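Local coordinates for 3,4-dihydroxy-2-butanone 4-phosphate synthase (Acinetobacter baumannii, PDB 6MNZ), which probably converts D-ribulose 5-phosphate to formate and 3,4-dihydroxy-2-butanone 4-phosphate, a step in riboflavin biosynthesis, at residues 63-75 and 82-94. Numbering follows the deposited sequence.
Sequences ERCKQLNLPLMVD and GTNFTLSIEAAEG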
ATOM      1  N   GLU A  63      -9.700  19.527  -0.559  1.00 32.83           N
ATOM      2  CA  GLU A  63      -9.829  20.781  -1.292  1.00 40.14           C
ATOM      3  C   GLU A  63      -9.517  21.965  -0.388  1.00 32.40           C
ATOM      4  O   GLU A  63      -8.677  22.811  -0.715  1.00 41.35           O
ATOM      5  CB  GLU A  63     -11.236  20.908  -1.878  1.00 37.70           C
ATOM      6  CG  GLU A  63     -11.617  19.795  -2.843  1.00 39.27           C
ATOM      7  CD  GLU A  63     -12.199  18.586  -2.136  1.00 46.45           C
ATOM      8  OE1 GLU A  63     -11.401  17.726  -1.703  1.00 30.43           O
ATOM      9  OE2 GLU A  63     -13.393  18.639  -1.773  1.00 63.33           O
ATOM     10  N   ARG A  64     -10.135  22.001   0.793  1.00 28.46           N
ATOM     11  CA  ARG A  64      -9.911  23.112   1.708  1.00 30.36           C
ATOM     12  C   ARG A  64      -8.465  23.162   2.182  1.00 31.05           C
ATOM     13  O   ARG A  64      -7.955  24.242   2.496  1.00 28.89           O
ATOM     14  CB  ARG A  64     -10.867  22.995   2.896  1.00 31.68           C
ATOM     15  CG  ARG A  64     -10.588  23.952   4.036  1.00 33.00           C
ATOM     16  CD  ARG A  64     -10.818  25.397   3.649  1.00 36.62           C
ATOM     17  NE  ARG A  64     -12.220  25.680   3.362  1.00 33.88           N
ATOM     18  CZ  ARG A  64     -12.687  26.883   3.042  1.00 41.51           C
ATOM     19  NH1 ARG A  64     -11.880  27.937   3.070  1.00 43.84           N
ATOM     20  NH2 ARG A  64     -13.920  27.014   2.569  1.00 42.88           N
ATOM     21  N   CYS A  65      -7.825  22.000   2.338  1.00 30.86           N
ATOM     22  CA  CYS A  65      -6.422  21.972   2.740  1.00 28.24           C
ATOM     23  C   CYS A  65      -5.517  22.492   1.630  1.00 31.74           C
ATOM     24  O   CYS A  65      -4.642  23.331   1.878  1.00 33.87           O
ATOM     25  CB  CYS A  65      -6.020  20.552   3.136  1.00 25.62           C
ATOM     26  SG  CYS A  65      -6.590  20.044   4.782  1.00 21.57           S
ATOM     27  N   LYS A  66      -5.772  22.077   0.387  1.00 41.81           N
ATOM     28  CA  LYS A  66      -4.991  22.575  -0.741  1.00 42.12           C
ATOM     29  C   LYS A  66      -5.182  24.076  -0.922  1.00 38.60           C
ATOM     30  O   LYS A  66      -4.205  24.821  -1.055  1.00 41.40           O
ATOM     31  CB  LYS A  66      -5.379  21.824  -2.017  1.00 43.68           C
ATOM     32  CG  LYS A  66      -4.237  21.639  -3.009  1.00 53.42           C
ATOM     33  CD  LYS A  66      -3.250  20.575  -2.544  1.00 68.28           C
ATOM     34  CE  LYS A  66      -1.994  20.569  -3.407  1.00 64.83           C
ATOM     35  NZ  LYS A  66      -0.936  19.671  -2.864  1.00 51.41           N
ATOM     36  N   GLN A  67      -6.427  24.547  -0.827  1.00 30.51           N
ATOM     37  CA  GLN A  67      -6.679  25.985  -0.808  1.00 32.89           C
ATOM     38  C   GLN A  67      -5.872  26.674   0.286  1.00 43.51           C
ATOM     39  O   GLN A  67      -5.354  27.778   0.084  1.00 39.01           O
ATOM     40  CB  GLN A  67      -8.175  26.245  -0.619  1.00 30.67           C
ATOM     41  CG  GLN A  67      -8.539  27.700  -0.372  1.00 37.28           C
ATOM     42  CD  GLN A  67     -10.037  27.942  -0.414  1.00 39.34           C
ATOM     43  OE1 GLN A  67     -10.774  27.238  -1.106  1.00 34.49           O
ATOM     44  NE2 GLN A  67     -10.502  28.911   0.367  1.00 47.71           N
ATOM     45  N   LEU A  68      -5.706  26.015   1.432  1.00 41.11           N
ATOM     46  CA  LEU A  68      -4.921  26.570   2.526  1.00 30.23           C
ATOM     47  C   LEU A  68      -3.429  26.289   2.399  1.00 34.45           C
ATOM     48  O   LEU A  68      -2.653  26.767   3.232  1.00 35.66           O
ATOM     49  CB  LEU A  68      -5.419  26.023   3.865  1.00 27.69           C
ATOM     50  CG  LEU A  68      -6.778  26.530   4.347  1.00 29.87           C
ATOM     51  CD1 LEU A  68      -7.262  25.678   5.507  1.00 32.56           C
ATOM     52  CD2 LEU A  68      -6.710  27.992   4.747  1.00 37.63           C
ATOM     53  N   ASN A  69      -3.008  25.540   1.382  1.00 44.14           N
ATOM     54  CA  ASN A  69      -1.609  25.148   1.227  1.00 38.48           C
ATOM     55  C   ASN A  69      -1.095  24.460   2.490  1.00 35.28           C
ATOM     56  O   ASN A  69      -0.088  24.858   3.080  1.00 36.66           O
ATOM     57  CB  ASN A  69      -0.740  26.356   0.871  1.00 30.79           C
ATOM     58  CG  ASN A  69       0.689  25.970   0.536  1.00 32.13           C
ATOM     59  OD1 ASN A  69       0.987  24.802   0.287  1.00 30.53           O
ATOM     60  ND2 ASN A  69       1.569  26.958   0.476  1.00 50.73           N
ATOM     61  N   LEU A  70      -1.886  23.512   2.985  1.00 36.32           N
ATOM     62  CA  LEU A  70      -1.758  23.009   4.353  1.00 37.55           C
ATOM     63  C   LEU A  70      -1.635  21.491   4.326  1.00 29.38           C
ATOM     64  O   LEU A  70      -2.650  20.788   4.179  1.00 30.83           O
ATOM     65  CB  LEU A  70      -2.954  23.436   5.193  1.00 32.23           C
ATOM     66  CG  LEU A  70      -2.935  23.038   6.668  1.00 32.06           C
ATOM     67  CD1 LEU A  70      -1.721  23.631   7.368  1.00 38.07           C
ATOM     68  CD2 LEU A  70      -4.223  23.479   7.344  1.00 33.44           C
ATOM     69  N   PRO A  71      -0.422  20.941   4.504  1.00 22.55           N
ATOM     70  CA  PRO A  71      -0.241  19.498   4.296  1.00 26.85           C
ATOM     71  C   PRO A  71      -0.343  18.680   5.574  1.00 34.62           C
ATOM     72  O   PRO A  71      -0.238  19.225   6.678  1.00 30.71           O
ATOM     73  CB  PRO A  71       1.165  19.414   3.691  1.00 22.84           C
ATOM     74  CG  PRO A  71       1.898  20.566   4.317  1.00 40.23           C
ATOM     75  CD  PRO A  71       0.871  21.642   4.626  1.00 32.45           C
ATOM     76  N   LEU A  72      -0.278  17.360   5.419  1.00 32.68           N
ATOM     77  CA  LEU A  72      -0.094  16.476   6.560  1.00 24.02           C
ATOM     78  C   LEU A  72       1.277  16.693   7.186  1.00 28.62           C
ATOM     79  O   LEU A  72       2.288  16.793   6.485  1.00 42.13           O
ATOM     80  CB  LEU A  72      -0.242  15.016   6.135  1.00 29.79           C
ATOM     81  CG  LEU A  72      -1.432  14.666   5.241  1.00 24.07           C
ATOM     82  CD1 LEU A  72      -1.295  13.243   4.717  1.00 25.51           C
ATOM     83  CD2 LEU A  72      -2.752  14.842   5.985  1.00 29.02           C
ATOM     84  N   MET A  73       1.314  16.719   8.521  1.00 40.46           N
ATOM     85  CA  MET A  73       2.559  17.015   9.219  1.00 40.30           C
ATOM     86  C   MET A  73       3.496  15.813   9.272  1.00 36.51           C
ATOM     87  O   MET A  73       4.716  15.996   9.317  1.00 42.92           O
ATOM     88  CB  MET A  73       2.272  17.522  10.635  1.00 36.32           C
ATOM     89  CG  MET A  73       1.450  16.590  11.507  1.00 51.79           C
ATOM     90  SD  MET A  73       1.466  17.115  13.237  1.00 52.57           S
ATOM     91  CE  MET A  73       3.131  16.663  13.704  1.00 28.45           C
ATOM     92  N   VAL A  74       2.964  14.589   9.265  1.00 34.78           N
ATOM     93  CA  VAL A  74       3.764  13.389   9.037  1.00 48.61           C
ATOM     94  C   VAL A  74       3.138  12.582   7.908  1.00 59.00           C
ATOM     95  O   VAL A  74       1.914  12.428   7.848  1.00 49.36           O
ATOM     96  CB  VAL A  74       3.876  12.528  10.313  1.00 51.63           C
ATOM     97  CG1 VAL A  74       4.819  11.354  10.084  1.00 56.34           C
ATOM     98  CG2 VAL A  74       4.336  13.373  11.493  1.00 60.71           C
ATOM     99  N   ASP A  75       3.984  12.061   7.014  1.00 63.73           N
ATOM    100  CA  ASP A  75       3.520  11.334   5.834  1.00 51.41           C
ATOM    101  C   ASP A  75       3.653   9.820   5.978  1.00 70.41           C
ATOM    102  O   ASP A  75       2.643   9.111   6.019  1.00 78.13           O
ATOM    103  CB  ASP A  75       4.293  11.812   4.597  1.00 71.25           C
ATOM    104  CG  ASP A  75       3.582  11.480   3.303  1.00 74.74           C
ATOM    105  OD1 ASP A  75       3.564  10.290   2.922  1.00 76.34           O
ATOM    106  OD2 ASP A  75       2.920  12.381   2.749  1.00 74.03           O
ATOM    107  N   GLY A  82      -1.381   4.430  15.292  1.00 64.95           N
ATOM    108  CA  GLY A  82      -2.731   4.444  14.761  1.00 74.57           C
ATOM    109  C   GLY A  82      -2.806   5.071  13.384  1.00 79.90           C
ATOM    110  O   GLY A  82      -1.806   5.561  12.860  1.00 71.48           O
ATOM    111  N   THR A  83      -3.999   5.051  12.794  1.00 72.30           N
ATOM    112  CA  THR A  83      -4.267   5.722  11.526  1.00 65.53           C
ATOM    113  C   THR A  83      -5.027   7.012  11.820  1.00 39.87           C
ATOM    114  O   THR A  83      -6.171   6.970  12.287  1.00 49.71           O
ATOM    115  CB  THR A  83      -5.066   4.816  10.590  1.00 83.54           C
ATOM    116  OG1 THR A  83      -4.364   3.580  10.398  1.00 79.52           O
ATOM    117  CG2 THR A  83      -5.279   5.490   9.241  1.00 72.62           C
ATOM    118  N   ASN A  84      -4.365   8.152  11.626  1.00 41.10           N
ATOM    119  CA  ASN A  84      -4.997   9.442  11.873  1.00 46.76           C
ATOM    120  C   ASN A  84      -4.241  10.527  11.125  1.00 52.00           C
ATOM    121  O   ASN A  84      -3.050  10.733  11.377  1.00 48.33           O
ATOM    122  CB  ASN A  84      -5.031   9.762  13.370  1.00 41.02           C
ATOM    123  CG  ASN A  84      -5.843  11.003  13.680  1.00 55.32           C
ATOM    124  OD1 ASN A  84      -5.636  12.056  13.077  1.00 65.84           O
ATOM    125  ND2 ASN A  84      -6.864  10.845  14.511  1.00 55.54           N
ATOM    126  N   PHE A  85      -4.988  11.359  10.395  1.00 52.77           N
ATOM    127  CA  PHE A  85      -4.405  12.393   9.541  1.00 52.84           C
ATOM    128  C   PHE A  85      -4.506  13.733  10.264  1.00 43.72           C
ATOM    129  O   PHE A  85      -5.363  14.568   9.978  1.00 43.99           O
ATOM    130  CB  PHE A  85      -5.106  12.421   8.187  1.00 43.74           C
ATOM    131  CG  PHE A  85      -5.452  11.062   7.656  1.00 53.58           C
ATOM    132  CD1 PHE A  85      -4.457  10.138   7.380  1.00 61.79           C
ATOM    133  CD2 PHE A  85      -6.766  10.731   7.369  1.00 55.14           C
ATOM    134  CE1 PHE A  85      -4.767   8.907   6.827  1.00 85.34           C
ATOM    135  CE2 PHE A  85      -7.083   9.501   6.820  1.00 56.63           C
ATOM    136  CZ  PHE A  85      -6.082   8.586   6.554  1.00 67.10           C
ATOM    137  N   THR A  86      -3.556  13.963  11.166  1.00 40.33           N
ATOM    138  CA  THR A  86      -3.305  15.297  11.686  1.00 40.97           C
ATOM    139  C   THR A  86      -2.530  16.134  10.672  1.00 45.10           C
ATOM    140  O   THR A  86      -1.954  15.621   9.708  1.00 39.58           O
ATOM    141  CB  THR A  86      -2.526  15.236  13.003  1.00 33.75           C
ATOM    142  OG1 THR A  86      -1.468  14.277  12.890  1.00 38.14           O
ATOM    143  CG2 THR A  86      -3.444  14.849  14.156  1.00 33.13           C
ATOM    144  N   LEU A  87      -2.614  17.449  10.846  1.00 49.51           N
ATOM    145  CA  LEU A  87      -1.960  18.409   9.971  1.00 37.01           C
ATOM    146  C   LEU A  87      -0.889  19.173  10.736  1.00 44.18           C
ATOM    147  O   LEU A  87      -0.848  19.171  11.970  1.00 42.09           O
ATOM    148  CB  LEU A  87      -2.982  19.388   9.383  1.00 25.81           C
ATOM    149  CG  LEU A  87      -3.480  19.060   7.978  1.00 32.32           C
ATOM    150  CD1 LEU A  87      -3.931  17.615   7.891  1.00 39.76           C
ATOM    151  CD2 LEU A  87      -4.608  19.998   7.587  1.00 42.35           C
ATOM    152  N   SER A  88      -0.112  19.956   9.988  1.00 39.28           N
ATOM    153  CA  SER A  88       0.566  21.106  10.565  1.00 31.37           C
ATOM    154  C   SER A  88      -0.425  21.985  11.317  1.00 30.99           C
ATOM    155  O   SER A  88      -1.577  22.142  10.905  1.00 36.30           O
ATOM    156  CB  SER A  88       1.263  21.916   9.469  1.00 49.50           C
ATOM    157  OG  SER A  88       2.402  21.235   8.969  1.00 38.03           O
ATOM    158  N   ILE A  89      -0.015  22.423  12.508  1.00 38.89           N
ATOM    159  CA  ILE A  89      -0.932  23.101  13.412  1.00 33.83           C
ATOM    160  C   ILE A  89      -1.298  24.468  12.843  1.00 43.62           C
ATOM    161  O   ILE A  89      -0.505  25.112  12.143  1.00 44.04           O
ATOM    162  CB  ILE A  89      -0.316  23.237  14.816  1.00 40.92           C
ATOM    163  CG1 ILE A  89       0.214  21.897  15.324  1.00 41.41           C
ATOM    164  CG2 ILE A  89      -1.354  23.749  15.790  1.00 53.77           C
ATOM    165  CD1 ILE A  89       0.996  22.005  16.633  1.00 37.09           C
ATOM    166  N   GLU A  90      -2.468  24.959  13.236  1.00 37.26           N
ATOM    167  CA  GLU A  90      -3.118  26.086  12.586  1.00 40.39           C
ATOM    168  C   GLU A  90      -3.203  27.249  13.563  1.00 37.78           C
ATOM    169  O   GLU A  90      -3.473  27.053  14.752  1.00 38.15           O
ATOM    170  CB  GLU A  90      -4.517  25.699  12.102  1.00 41.39           C
ATOM    171  CG  GLU A  90      -4.807  26.055  10.655  1.00 48.12           C
ATOM    172  CD  GLU A  90      -3.720  25.589   9.698  1.00 59.53           C
ATOM    173  OE1 GLU A  90      -2.948  24.683  10.075  1.00 46.65           O
ATOM    174  OE2 GLU A  90      -3.515  26.262   8.664  1.00 55.18           O
ATOM    175  N   ALA A  91      -2.896  28.446  13.074  1.00 35.84           N
ATOM    176  CA  ALA A  91      -3.154  29.669  13.818  1.00 38.64           C
ATOM    177  C   ALA A  91      -3.541  30.778  12.855  1.00 41.66           C
ATOM    178  O   ALA A  91      -3.067  30.828  11.717  1.00 50.29           O
ATOM    179  CB  ALA A  91      -1.933  30.080  14.649  1.00 35.11           C
ATOM    180  N   ALA A  92      -4.427  31.657  13.316  1.00 39.53           N
ATOM    181  CA  ALA A  92      -4.821  32.830  12.552  1.00 33.69           C
ATOM    182  C   ALA A  92      -3.930  34.015  12.926  1.00 45.08           C
ATOM    183  O   ALA A  92      -2.785  33.840  13.351  1.00 63.15           O
ATOM    184  CB  ALA A  92      -6.299  33.134  12.782  1.00 36.70           C
ATOM    185  N   GLU A  93      -4.332  35.205  12.482  1.00 55.55           N
ATOM    186  CA  GLU A  93      -3.609  36.451  12.727  1.00 52.56           C
ATOM    187  C   GLU A  93      -4.571  37.547  13.175  1.00 44.43           C
ATOM    188  O   GLU A  93      -4.585  38.659  12.643  1.00 65.61           O
ATOM    189  CB  GLU A  93      -2.840  36.878  11.480  1.00 41.50           C
ATOM    190  CG  GLU A  93      -1.944  35.790  10.904  1.00 44.28           C
ATOM    191  CD  GLU A  93      -2.710  34.777  10.074  1.00 47.69           C
ATOM    192  OE1 GLU A  93      -3.951  34.724  10.201  1.00 53.28           O
ATOM    193  OE2 GLU A  93      -2.085  34.094   9.236  1.00 61.22           O
ATOM    194  N   GLY A  94      -5.431  37.221  14.136  1.00 33.63           N
ATOM    195  CA  GLY A  94      -5.802  38.170  15.167  1.00 42.78           C
ATOM    196  C   GLY A  94      -5.493  37.660  16.559  1.00 52.92           C
ATOM    197  O   GLY A  94      -6.230  37.934  17.512  1.00 36.08           O
TER
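The carboxylate of Glu90 meets Leu70 with one of its faces: CD2 of Leu70 sits over that face, 3.2 Å from CD of Glu90, while CD1 lies beyond the oxygen end, near both OE1 and OE2. These methyls offer the carboxylate no polar partner; leucine suits the place because its branches serve two neighbours, CD2 also packing on Leu87 CD2. Leu70 reaches Glu90 with CG anti to the backbone N (chi1 -177°). The ring of Phe85 turns away from residues 63-75 and lies against Arg140, a predicted substrate-binding residue; its CB, not the ring, is the part 4.0 Å from Leu72 CD2. Between these ends Leu87 fills the middle: its CD2 also packs against Cys65 SG (3.4 Å), and its CD1 against Leu72 CD2 (3.6 Å). Cys65, a short side chain whose sulfur packs well with methyls, faces Leu87 from the helix. Helix 62-68 ends in a Schellman motif, with Asn69 at positive phi, and the chain after it crosses residues 86-89 steeply, touching them around Leu72 and Leu87. Residues 85-90 run beside strand 127-131 of the N-terminal domain's mixed sheet, Phe85 being hydrogen-bonded through the backbone to Met131 and Glu90 to Ile127. Pro71 has no N-H to give, but its carbonyl O accepts a weak, nearly straight bond from Ser88 N (3.4 Å, 167°). Farther along, the unbranched chain of Met73 runs alongside the Leu87 carbonyl, then turns its methyl away at chi3 (-73°); Met73 SD lies 3.3 Å from Leu87 O.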